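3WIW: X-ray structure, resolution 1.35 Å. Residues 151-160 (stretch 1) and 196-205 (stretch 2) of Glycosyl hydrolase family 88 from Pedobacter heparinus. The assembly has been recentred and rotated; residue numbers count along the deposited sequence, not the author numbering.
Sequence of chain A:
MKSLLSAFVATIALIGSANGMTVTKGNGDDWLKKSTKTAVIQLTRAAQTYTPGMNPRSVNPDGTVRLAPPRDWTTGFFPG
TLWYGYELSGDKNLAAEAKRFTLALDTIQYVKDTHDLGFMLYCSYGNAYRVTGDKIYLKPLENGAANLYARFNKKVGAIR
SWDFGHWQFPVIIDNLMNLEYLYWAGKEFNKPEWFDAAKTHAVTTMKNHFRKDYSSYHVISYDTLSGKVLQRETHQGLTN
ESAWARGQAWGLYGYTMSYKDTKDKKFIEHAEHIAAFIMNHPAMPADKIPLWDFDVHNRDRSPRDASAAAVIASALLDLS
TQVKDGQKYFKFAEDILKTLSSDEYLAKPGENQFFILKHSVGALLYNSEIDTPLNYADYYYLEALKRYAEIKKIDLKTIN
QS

Stretch 1, residues 151-160: RFNKKVGAIR
Stretch 2 196-205: DAAKTHAVTT

A tight hairpin, residues 151-160, lies against one side of a helix that runs through all of 196-205 and continues beyond both ends. The hairpin's short strands, 152-153 and 158-159, are joined by a turn in which 154-156 have helical phi/psi and Gly 157 has positive phi (79/29). Backbone bonds close it: Arg 160 N to Arg 151 O (3.0 Å), Asn 153 N to Ala 158 O (2.9 Å) and Gly 157 N to Asn 153 O (2.8 Å), with a weak one from Ala 158 N to Asn 153 O (3.4 Å). Asn 153 (chi1 t) also serves the turn through its side chain, where OD1 accepts from Val 156 N at 2.9 Å and weakly from Lys 155 N at 2.8 Å. Arg 151 gathers the far end, its NE (2.9 Å) and NH2 (3.0 Å) both donating to Arg 160 O.

In register, Phe 152 CA lies 6.8 Å from Ala 197 CA, and Ala 158 CA only 4.3 Å from His 201 CA. Together the stretches bury 376 Å².

The best-defined polar link is Ile 159 N to His 201 ND1, 2.9 Å with an N-H...acceptor angle of 159°. His 201 (chi1 t, chi2 112°) starts sideways, but its ring end comes nearer the hairpin and meets the amide at its edge, near the ring plane. Because ND1 accepts here, it carries no proton; histidine thus gives a strand amide an acceptor from a buried helix position.

Gly 157 O lies 2.7 Å from Thr 204 OG1, which is also 3.0 Å from Thr 200 O. The hydroxyl of Thr 204 (chi1 m) has one proton and two acceptors within reach, so its choice remains open. Thr 200 O already accepts the helical bond from Thr 204 N at 2.9 Å. Gly 157 O also receives a CA-H...O contact from His 201 CA at 3.5 Å. Glycine suits this position doubly: a CB would lie 2.9 Å from Thr 204 OG1, a clash, and the backbone angles would jam it against the preceding carbonyl.

Phe 152 (chi1 t, chi2 81°) supplies the apolar anchor. Ala 197 CB points toward the hairpin and sits over one ring face, 3.8 Å from the centroid and 11° off the normal; its small methyl lets the aromatic ring approach closely. Thr 200 (chi1 m) brings CG2 to the ring edge, 3.9 Å from Phe 152 CZ. Small Ala 158 likewise fits beside the histidine, its CB 3.6 Å from His 201 ND1.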

# COMPACT_ATOMS: atom_id res chain seq x y z
N ARG A 151 4.55 19.72 -1.92
CA ARG A 151 5.66 19.12 -1.20
C ARG A 151 6.82 18.70 -2.12
O ARG A 151 7.90 18.34 -1.63
CB ARG A 151 5.15 17.95 -0.36
CG ARG A 151 4.12 18.38 0.68
CD ARG A 151 3.78 17.26 1.68
NE ARG A 151 4.98 16.83 2.42
CZ ARG A 151 5.52 17.48 3.46
NH1 ARG A 151 4.93 18.57 3.95
NH2 ARG A 151 6.65 17.03 4.01
N PHE A 152 6.59 18.68 -3.43
CA PHE A 152 7.66 18.36 -4.37
C PHE A 152 8.64 19.53 -4.43
O PHE A 152 8.24 20.70 -4.58
CB PHE A 152 7.09 18.09 -5.76
CG PHE A 152 8.11 17.80 -6.81
CD1 PHE A 152 8.66 16.54 -6.94
CD2 PHE A 152 8.51 18.79 -7.69
CE1 PHE A 152 9.60 16.27 -7.93
CE2 PHE A 152 9.42 18.54 -8.70
CZ PHE A 152 9.98 17.28 -8.82
N ASN A 153 9.92 19.22 -4.34
CA ASN A 153 10.97 20.22 -4.42
C ASN A 153 11.72 20.01 -5.72
O ASN A 153 12.31 18.93 -5.95
CB ASN A 153 11.88 20.06 -3.21
CG ASN A 153 13.05 21.01 -3.24
OD1 ASN A 153 13.85 21.02 -4.18
ND2 ASN A 153 13.15 21.84 -2.21
N LYS A 154 11.66 21.02 -6.58
CA LYS A 154 12.21 20.97 -7.92
C LYS A 154 13.73 20.75 -7.91
O LYS A 154 14.27 20.08 -8.78
CB LYS A 154 11.80 22.28 -8.64
CG LYS A 154 12.10 22.43 -10.13
CD LYS A 154 11.40 23.68 -10.67
CE LYS A 154 11.46 23.77 -12.19
NZ LYS A 154 10.76 24.97 -12.73
N LYS A 155 14.42 21.32 -6.94
CA LYS A 155 15.88 21.17 -6.86
C LYS A 155 16.30 19.75 -6.46
O LYS A 155 17.30 19.22 -6.95
CB LYS A 155 16.49 22.22 -5.93
CG LYS A 155 16.28 23.66 -6.41
CD LYS A 155 16.91 24.67 -5.46
CE LYS A 155 16.38 26.08 -5.69
NZ LYS A 155 16.76 26.58 -7.03
N VAL A 156 15.55 19.14 -5.55
CA VAL A 156 15.81 17.77 -5.14
C VAL A 156 15.32 16.77 -6.20
O VAL A 156 15.92 15.70 -6.38
CB VAL A 156 15.16 17.46 -3.77
CG1 VAL A 156 15.35 15.98 -3.37
CG2 VAL A 156 15.74 18.37 -2.72
N GLY A 157 14.21 17.09 -6.86
CA GLY A 157 13.56 16.14 -7.74
C GLY A 157 12.71 15.12 -6.98
O GLY A 157 12.54 13.99 -7.46
N ALA A 158 12.17 15.49 -5.81
CA ALA A 158 11.35 14.54 -5.03
C ALA A 158 10.40 15.29 -4.11
O ALA A 158 10.62 16.46 -3.78
CB ALA A 158 12.23 13.60 -4.20
N ILE A 159 9.33 14.61 -3.72
CA ILE A 159 8.43 15.02 -2.67
C ILE A 159 9.09 14.79 -1.32
O ILE A 159 9.65 13.71 -1.06
CB ILE A 159 7.13 14.20 -2.73
CG1 ILE A 159 6.37 14.54 -4.03
CG2 ILE A 159 6.27 14.44 -1.48
CD1 ILE A 159 5.20 13.63 -4.29
N ARG A 160 9.07 15.81 -0.46
CA ARG A 160 9.50 15.67 0.92
C ARG A 160 8.49 14.81 1.68
O ARG A 160 7.31 15.16 1.75
CB ARG A 160 9.59 17.05 1.58
CG ARG A 160 10.24 16.97 2.94
CD ARG A 160 10.36 18.31 3.56
NE ARG A 160 10.89 18.21 4.91
CZ ARG A 160 11.39 19.24 5.59
NH1 ARG A 160 11.46 20.44 5.03
NH2 ARG A 160 11.82 19.04 6.83
N ASP A 196 4.28 15.25 -14.02
CA ASP A 196 5.72 15.25 -14.22
C ASP A 196 6.47 15.19 -12.90
O ASP A 196 7.52 14.55 -12.81
CB ASP A 196 6.17 16.49 -15.02
CG ASP A 196 5.58 16.54 -16.43
OD1 ASP A 196 5.11 15.51 -16.94
OD2 ASP A 196 5.60 17.64 -17.03
N ALA A 197 5.93 15.82 -11.86
CA ALA A 197 6.57 15.79 -10.55
C ALA A 197 6.58 14.36 -10.00
O ALA A 197 7.58 13.92 -9.45
CB ALA A 197 5.85 16.72 -9.59
N ALA A 198 5.47 13.66 -10.14
CA ALA A 198 5.39 12.29 -9.68
C ALA A 198 6.42 11.46 -10.44
O ALA A 198 7.17 10.66 -9.83
CB ALA A 198 3.98 11.76 -9.91
N LYS A 199 6.49 11.64 -11.75
CA LYS A 199 7.41 10.84 -12.55
C LYS A 199 8.86 11.15 -12.15
O LYS A 199 9.68 10.25 -11.98
CB LYS A 199 7.21 11.08 -14.04
CG LYS A 199 8.10 10.17 -14.86
CD LYS A 199 7.86 10.26 -16.36
CE LYS A 199 8.67 9.16 -17.05
NZ LYS A 199 8.51 9.22 -18.52
N THR A 200 9.16 12.43 -11.95
CA THR A 200 10.50 12.83 -11.49
C THR A 200 10.85 12.19 -10.14
O THR A 200 11.96 11.68 -9.95
CB THR A 200 10.63 14.35 -11.41
OG1 THR A 200 10.45 14.89 -12.72
CG2 THR A 200 12.03 14.75 -10.89
N HIS A 201 9.91 12.19 -9.20
CA HIS A 201 10.14 11.54 -7.91
C HIS A 201 10.52 10.07 -8.11
O HIS A 201 11.47 9.57 -7.48
CB HIS A 201 8.89 11.66 -7.03
CG HIS A 201 9.06 11.08 -5.67
ND1 HIS A 201 9.09 11.87 -4.53
CD2 HIS A 201 9.25 9.81 -5.25
CE1 HIS A 201 9.27 11.11 -3.48
NE2 HIS A 201 9.36 9.85 -3.88
N ALA A 202 9.80 9.36 -8.98
CA ALA A 202 10.08 7.96 -9.24
C ALA A 202 11.48 7.78 -9.84
O ALA A 202 12.19 6.82 -9.49
CB ALA A 202 9.01 7.35 -10.16
N VAL A 203 11.88 8.66 -10.75
CA VAL A 203 13.22 8.58 -11.34
C VAL A 203 14.32 8.85 -10.30
O VAL A 203 15.28 8.08 -10.18
CB VAL A 203 13.35 9.53 -12.56
CG1 VAL A 203 14.78 9.55 -13.06
CG2 VAL A 203 12.41 9.07 -13.68
N THR A 204 14.16 9.91 -9.51
CA THR A 204 15.13 10.24 -8.47
C THR A 204 15.26 9.06 -7.47
O THR A 204 16.37 8.68 -7.08
CB THR A 204 14.64 11.49 -7.73
OG1 THR A 204 14.50 12.56 -8.68
CG2 THR A 204 15.60 11.90 -6.61
N THR A 205 14.14 8.49 -7.06
CA THR A 205 14.12 7.40 -6.11
C THR A 205 14.75 6.16 -6.71
O THR A 205 15.41 5.38 -6.00
CB THR A 205 12.67 7.16 -5.66
OG1 THR A 205 12.22 8.34 -4.96
CG2 THR A 205 12.57 5.95 -4.74